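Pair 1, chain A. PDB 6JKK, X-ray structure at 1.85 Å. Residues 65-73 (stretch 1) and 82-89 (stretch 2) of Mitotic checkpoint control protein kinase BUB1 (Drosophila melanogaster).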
# COMPACT_ATOMS: atom_id res chain seq x y z
N GLY A 65 18.63 -0.93 3.28
CA GLY A 65 18.97 -0.26 2.04
C GLY A 65 20.04 0.81 2.18
O GLY A 65 20.71 0.90 3.21
N ALA A 66 20.20 1.62 1.13
CA ALA A 66 21.21 2.67 1.12
C ALA A 66 20.89 3.82 2.09
O ALA A 66 21.79 4.46 2.62
CB ALA A 66 21.38 3.20 -0.29
N TYR A 67 19.60 4.05 2.30
CA TYR A 67 19.15 5.19 3.09
C TYR A 67 18.24 4.79 4.26
O TYR A 67 17.54 5.62 4.84
CB TYR A 67 18.45 6.21 2.19
CG TYR A 67 19.27 6.55 0.97
CD1 TYR A 67 20.43 7.29 1.07
CD2 TYR A 67 18.88 6.11 -0.30
CE1 TYR A 67 21.19 7.60 -0.04
CE2 TYR A 67 19.63 6.41 -1.42
CZ TYR A 67 20.78 7.16 -1.28
OH TYR A 67 21.54 7.47 -2.39
N GLY A 68 18.27 3.50 4.62
CA GLY A 68 17.55 3.06 5.79
C GLY A 68 17.46 1.56 5.96
O GLY A 68 18.11 0.79 5.25
N SER A 69 16.63 1.13 6.91
CA SER A 69 16.43 -0.28 7.17
C SER A 69 15.10 -0.48 7.89
O SER A 69 14.48 0.49 8.35
CB SER A 69 17.57 -0.83 8.04
OG SER A 69 17.62 -0.16 9.29
N VAL A 70 14.65 -1.73 7.95
CA VAL A 70 13.45 -2.08 8.70
C VAL A 70 13.81 -3.24 9.63
O VAL A 70 14.45 -4.21 9.20
CB VAL A 70 12.28 -2.49 7.78
CG1 VAL A 70 11.10 -3.00 8.61
CG2 VAL A 70 11.83 -1.32 6.93
N TYR A 71 13.41 -3.11 10.89
CA TYR A 71 13.68 -4.13 11.89
C TYR A 71 12.37 -4.55 12.55
O TYR A 71 11.44 -3.75 12.65
CB TYR A 71 14.64 -3.59 12.96
CG TYR A 71 16.10 -3.70 12.56
CD1 TYR A 71 16.68 -2.76 11.71
CD2 TYR A 71 16.89 -4.74 13.03
CE1 TYR A 71 18.01 -2.86 11.33
CE2 TYR A 71 18.23 -4.84 12.67
CZ TYR A 71 18.78 -3.90 11.82
OH TYR A 71 20.10 -4.01 11.45
N VAL A 72 12.29 -5.81 12.97
CA VAL A 72 11.14 -6.27 13.75
C VAL A 72 11.55 -6.24 15.22
O VAL A 72 12.70 -6.55 15.56
CB VAL A 72 10.65 -7.68 13.31
CG1 VAL A 72 11.79 -8.68 13.30
CG2 VAL A 72 9.51 -8.16 14.20
N GLY A 73 10.63 -5.83 16.08
CA GLY A 73 10.90 -5.79 17.51
C GLY A 73 9.64 -5.98 18.32
O GLY A 73 8.68 -6.60 17.85
N VAL A 82 6.29 -4.99 16.73
CA VAL A 82 6.35 -3.76 15.95
C VAL A 82 7.38 -3.84 14.82
O VAL A 82 8.32 -4.64 14.87
CB VAL A 82 6.63 -2.53 16.85
CG1 VAL A 82 5.52 -2.35 17.88
CG2 VAL A 82 7.97 -2.68 17.56
N ALA A 83 7.18 -3.02 13.79
CA ALA A 83 8.20 -2.80 12.78
C ALA A 83 8.85 -1.48 13.09
O ALA A 83 8.15 -0.50 13.37
CB ALA A 83 7.59 -2.76 11.40
N LEU A 84 10.18 -1.44 13.04
CA LEU A 84 10.89 -0.18 13.21
C LEU A 84 11.52 0.21 11.89
O LEU A 84 12.35 -0.51 11.34
CB LEU A 84 11.96 -0.32 14.31
CG LEU A 84 11.43 -0.83 15.65
CD1 LEU A 84 11.81 -2.28 15.85
CD2 LEU A 84 11.92 0.01 16.83
N LYS A 85 11.09 1.36 11.36
CA LYS A 85 11.59 1.82 10.07
C LYS A 85 12.47 3.04 10.25
O LYS A 85 12.01 4.09 10.72
CB LYS A 85 10.43 2.16 9.13
CG LYS A 85 10.88 2.66 7.76
CD LYS A 85 9.67 3.03 6.91
CE LYS A 85 10.08 3.54 5.54
NZ LYS A 85 8.87 3.70 4.67
N GLN A 86 13.73 2.89 9.86
CA GLN A 86 14.70 3.97 9.97
C GLN A 86 15.01 4.54 8.59
O GLN A 86 15.17 3.79 7.63
CB GLN A 86 15.99 3.45 10.60
CG GLN A 86 17.05 4.53 10.79
CD GLN A 86 18.09 4.15 11.82
OE1 GLN A 86 18.77 3.13 11.69
NE2 GLN A 86 18.21 4.96 12.86
N GLU A 87 15.06 5.86 8.49
CA GLU A 87 15.41 6.47 7.21
C GLU A 87 16.29 7.70 7.36
O GLU A 87 16.11 8.50 8.28
CB GLU A 87 14.15 6.80 6.40
CG GLU A 87 14.45 7.38 5.02
CD GLU A 87 13.21 7.57 4.17
OE1 GLU A 87 12.15 7.01 4.52
OE2 GLU A 87 13.30 8.28 3.14
N ARG A 88 17.26 7.83 6.45
CA ARG A 88 18.11 9.01 6.33
C ARG A 88 17.98 9.57 4.91
O ARG A 88 18.02 8.80 3.94
CB ARG A 88 19.57 8.66 6.62
CG ARG A 88 19.82 8.11 8.03
CD ARG A 88 21.22 7.52 8.19
NE ARG A 88 21.49 6.58 7.11
CZ ARG A 88 21.18 5.29 7.14
NH1 ARG A 88 20.59 4.76 8.20
NH2 ARG A 88 21.46 4.52 6.09
N PRO A 89 17.78 10.89 4.77
CA PRO A 89 17.57 11.84 5.87
C PRO A 89 16.19 11.63 6.48
O PRO A 89 15.40 10.83 5.97
CB PRO A 89 17.62 13.20 5.17
CG PRO A 89 17.16 12.91 3.78
CD PRO A 89 17.70 11.55 3.46
O HOH W 1 19.14 2.23 9.31

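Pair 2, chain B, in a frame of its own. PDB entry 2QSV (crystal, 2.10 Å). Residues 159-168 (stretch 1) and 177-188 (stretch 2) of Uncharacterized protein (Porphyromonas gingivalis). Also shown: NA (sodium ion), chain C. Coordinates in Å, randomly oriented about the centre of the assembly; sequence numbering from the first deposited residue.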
# COMPACT_ATOMS: atom_id res chain seq x y z
N ASN B 159 -6.61 3.67 6.40
CA ASN B 159 -7.70 3.75 7.34
C ASN B 159 -9.03 4.06 6.65
O ASN B 159 -9.12 5.03 5.87
CB ASN B 159 -7.34 4.80 8.41
CG ASN B 159 -8.26 4.75 9.61
OD1 ASN B 159 -9.48 4.91 9.50
ND2 ASN B 159 -7.67 4.54 10.76
N PRO B 160 -10.08 3.22 6.92
CA PRO B 160 -11.38 3.34 6.30
C PRO B 160 -12.17 4.59 6.70
O PRO B 160 -13.14 4.90 6.05
CB PRO B 160 -12.13 2.06 6.77
CG PRO B 160 -11.53 1.76 8.08
CD PRO B 160 -10.06 2.05 7.87
N ALA B 161 -11.77 5.28 7.76
CA ALA B 161 -12.44 6.53 8.15
C ALA B 161 -11.84 7.76 7.43
O ALA B 161 -12.38 8.86 7.54
CB ALA B 161 -12.35 6.73 9.66
N LEU B 162 -10.73 7.57 6.73
CA LEU B 162 -9.91 8.67 6.16
C LEU B 162 -9.85 8.60 4.64
O LEU B 162 -9.48 7.55 4.09
CB LEU B 162 -8.49 8.61 6.72
CG LEU B 162 -7.42 9.62 6.20
CD1 LEU B 162 -7.72 11.08 6.50
CD2 LEU B 162 -6.06 9.27 6.77
N THR B 163 -10.20 9.70 3.97
CA THR B 163 -9.98 9.82 2.53
C THR B 163 -9.19 11.09 2.19
O THR B 163 -9.20 12.03 2.95
CB THR B 163 -11.29 9.82 1.71
OG1 THR B 163 -12.14 10.88 2.16
CG2 THR B 163 -12.02 8.48 1.84
N ALA B 164 -8.45 11.05 1.08
CA ALA B 164 -7.63 12.21 0.66
C ALA B 164 -7.48 12.19 -0.84
O ALA B 164 -6.95 11.23 -1.41
CB ALA B 164 -6.25 12.21 1.35
N VAL B 165 -7.96 13.28 -1.49
CA VAL B 165 -7.93 13.42 -2.94
C VAL B 165 -7.34 14.78 -3.34
O VAL B 165 -7.83 15.80 -2.90
CB VAL B 165 -9.35 13.32 -3.53
CG1 VAL B 165 -9.27 13.19 -5.10
CG2 VAL B 165 -10.10 12.12 -2.92
N PRO B 166 -6.26 14.79 -4.16
CA PRO B 166 -5.73 16.12 -4.55
C PRO B 166 -6.58 16.73 -5.70
O PRO B 166 -7.10 15.99 -6.53
CB PRO B 166 -4.30 15.79 -5.00
CG PRO B 166 -4.46 14.41 -5.66
CD PRO B 166 -5.48 13.69 -4.76
N ASP B 167 -6.72 18.06 -5.73
CA ASP B 167 -7.48 18.70 -6.84
C ASP B 167 -6.77 18.48 -8.18
O ASP B 167 -7.42 18.24 -9.17
CB ASP B 167 -7.66 20.18 -6.59
CG ASP B 167 -8.78 20.48 -5.62
OD1 ASP B 167 -9.51 19.53 -5.25
OD2 ASP B 167 -8.93 21.68 -5.25
N ARG B 168 -5.44 18.50 -8.19
CA ARG B 168 -4.64 18.26 -9.38
C ARG B 168 -3.54 17.29 -9.05
O ARG B 168 -3.11 17.21 -7.89
CB ARG B 168 -3.90 19.57 -9.78
CG ARG B 168 -4.78 20.59 -10.42
CD ARG B 168 -3.89 21.82 -10.91
NE ARG B 168 -2.98 21.38 -11.94
CZ ARG B 168 -3.33 21.15 -13.20
NH1 ARG B 168 -4.58 21.32 -13.58
NH2 ARG B 168 -2.42 20.76 -14.09
N THR B 177 -1.73 23.05 -5.09
CA THR B 177 -3.05 22.42 -5.24
C THR B 177 -3.56 22.10 -3.83
O THR B 177 -2.79 22.07 -2.87
CB THR B 177 -3.02 21.21 -6.20
OG1 THR B 177 -4.35 20.87 -6.56
CG2 THR B 177 -2.33 19.92 -5.61
N LEU B 178 -4.86 21.90 -3.69
CA LEU B 178 -5.38 21.46 -2.38
C LEU B 178 -5.52 19.94 -2.37
O LEU B 178 -5.95 19.33 -3.35
CB LEU B 178 -6.75 22.12 -2.12
CG LEU B 178 -6.62 23.59 -1.81
CD1 LEU B 178 -7.97 24.20 -1.53
CD2 LEU B 178 -5.72 23.75 -0.62
N LEU B 179 -5.07 19.35 -1.26
CA LEU B 179 -5.38 17.96 -0.90
C LEU B 179 -6.63 18.00 -0.07
O LEU B 179 -6.64 18.58 1.00
CB LEU B 179 -4.22 17.35 -0.10
CG LEU B 179 -4.33 15.86 0.28
CD1 LEU B 179 -4.39 14.97 -0.94
CD2 LEU B 179 -3.13 15.53 1.17
N ARG B 180 -7.74 17.45 -0.56
CA ARG B 180 -8.97 17.55 0.23
C ARG B 180 -9.07 16.29 1.10
O ARG B 180 -9.13 15.22 0.58
CB ARG B 180 -10.21 17.56 -0.66
CG ARG B 180 -10.14 18.55 -1.83
CD ARG B 180 -10.32 19.91 -1.40
NE ARG B 180 -10.47 20.81 -2.56
CZ ARG B 180 -10.90 22.06 -2.45
NH1 ARG B 180 -11.25 22.50 -1.26
NH2 ARG B 180 -10.97 22.87 -3.51
N ILE B 181 -9.16 16.47 2.40
CA ILE B 181 -9.15 15.38 3.38
C ILE B 181 -10.54 15.35 4.04
O ILE B 181 -11.16 16.40 4.27
CB ILE B 181 -8.02 15.63 4.40
CG1 ILE B 181 -6.67 15.54 3.67
CG2 ILE B 181 -8.08 14.65 5.64
CD1 ILE B 181 -5.55 16.28 4.35
N ALA B 182 -11.07 14.15 4.26
CA ALA B 182 -12.30 13.99 5.05
C ALA B 182 -12.16 12.81 6.04
O ALA B 182 -11.61 11.76 5.68
CB ALA B 182 -13.53 13.81 4.13
N VAL B 183 -12.57 13.04 7.29
CA VAL B 183 -12.60 11.98 8.32
C VAL B 183 -14.07 11.71 8.70
O VAL B 183 -14.81 12.65 8.96
CB VAL B 183 -11.71 12.28 9.55
CG1 VAL B 183 -11.94 11.23 10.74
CG2 VAL B 183 -10.26 12.28 9.14
N ASP B 184 -14.47 10.43 8.66
CA ASP B 184 -15.85 10.00 8.93
C ASP B 184 -15.91 9.40 10.35
O ASP B 184 -15.48 8.26 10.56
CB ASP B 184 -16.31 8.98 7.87
CG ASP B 184 -17.86 8.74 7.86
OD1 ASP B 184 -18.57 9.01 8.86
OD2 ASP B 184 -18.36 8.25 6.83
N PRO B 185 -16.42 10.18 11.33
CA PRO B 185 -16.50 9.70 12.71
C PRO B 185 -17.48 8.51 12.88
O PRO B 185 -17.34 7.77 13.85
CB PRO B 185 -17.03 10.92 13.49
CG PRO B 185 -17.76 11.70 12.49
CD PRO B 185 -17.03 11.51 11.18
N GLN B 186 -18.47 8.40 12.00
CA GLN B 186 -19.40 7.26 12.00
C GLN B 186 -18.71 5.93 11.66
O GLN B 186 -19.12 4.86 12.18
CB GLN B 186 -20.60 7.49 11.07
CG GLN B 186 -21.39 8.76 11.41
CD GLN B 186 -21.69 8.94 12.93
OE1 GLN B 186 -22.25 8.06 13.57
NE2 GLN B 186 -21.32 10.09 13.48
N VAL B 187 -17.67 5.99 10.82
CA VAL B 187 -16.87 4.83 10.48
C VAL B 187 -16.04 4.48 11.68
O VAL B 187 -15.97 3.32 12.05
CB VAL B 187 -15.99 5.02 9.18
CG1 VAL B 187 -15.00 3.87 8.98
CG2 VAL B 187 -16.88 5.14 7.96
N MSE B 188 -15.44 5.48 12.32
CA MSE B 188 -14.65 5.26 13.54
C MSE B 188 -15.49 4.62 14.66
O MSE B 188 -15.01 3.73 15.37
CB MSE B 188 -14.06 6.58 14.05
CG MSE B 188 -13.17 7.32 13.06
SE MSE B 188 -12.73 9.12 13.71
CE MSE B 188 -12.06 8.80 15.53
NA NA C . -9.22 4.87 3.28
O HOH W 2 -13.60 9.95 4.92
O HOH W 3 -6.83 23.37 -5.56
O HOH W 4 -11.10 5.43 2.56
O HOH W 5 -9.10 5.48 0.77
O HOH W 6 -9.12 2.37 2.89

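What backbone arrangement do the two pairs share? Each is a two-stranded antiparallel ladder, with the strands at 158° in pair 1 and 162° in pair 2, and 14 central residues superpose with an RMSD of 0.6 Å. The hydrogen-bonding rhythm matches as well. In pair 1, Tyr A71 N donates to Leu A84 O (2.8 Å) and Leu A84 N to Tyr A71 O (2.7 Å); at the matched positions of pair 2, Val B165 N donates to Arg B180 O (3.1 Å) and Arg B180 N to Val B165 O (2.9 Å). One step along, Ser A69 and Gln A86 correspond to Thr B163 and Ala B182, again joined by two backbone bonds. Even the closing bond recurs: Arg A88 N to Tyr A67 O (2.7 Å) matches Asp B184 N to Ala B161 O (2.8 Å).

How is the face bearing Val A70 and Ala B164 filled? In pair 1, Val A70 reaches across with CG1 to Ala A83 CB (4.5 Å) and with CG2 to Lys A85 CG (4.2 Å), the lysine offering its aliphatic portion before its end leads away. Pair 2 reverses the sizes of one couple: the small Ala B164 replaces Val A70, and Leu B179 replaces Ala A83; Ala B164 CB is met by Leu B179 CD1 (4.0 Å) and Ile B181 CG1 (4.1 Å). Pro B166, matched to Val A72, adds CB against Leu B179 CD1 (4.1 Å). On the other side of Val A70 along this face, Gly A68 matches Leu B162 less closely, with CA atoms 1.7 Å apart. An ideal CB on Gly A68 would lie 2.1 Å from Gln A86 O, a clash, whereas Leu B162 sends CD1 to Ile B181 CG2 (3.7 Å) and Val B183 CG2 (3.9 Å).

What happens on the face bearing Tyr A71 and Val B165, and at its edge? Here Tyr A71 CB lies 4.3 Å from Leu A84 CD1, an apolar contact, and the leucine end also covers Gly A73, its CD1 lying 3.7 Å from Gly A73 N. In pair 2 the leucine position is Arg B180 and the glycine position is Asp B167, just beyond the strand, and the same diagonal becomes a salt bridge, with Arg B180 NH2 2.9 Å from Asp B167 OD2 and Arg B180 NE donating to Asp B167 OD1 (3.1 Å). Water serves both pairs: water 1 links Ser A69 OG (2.8 Å), Gln A86 OE1 (2.6 Å) and Arg A88 NH1 (3.1 Å), while water 2 bonds to Thr B163 OG1 (3.3 Å) and donates to Ala B182 O (2.8 Å).

How do the pairs differ where the ladder ends? Arg A88 folds back over the first stretch, and one face of its guanidinium covers Tyr A67 C. Its counterpart Asp B184 instead caps a helix, accepting a weak bond at OD1 from Gln B186 N (3.2 Å). That helix brings Met B188, a selenomethionine, to Ala B161, with CG 3.5 Å from Ala B161 CB, and places Val B187 CG1 4.0 Å from the same CB.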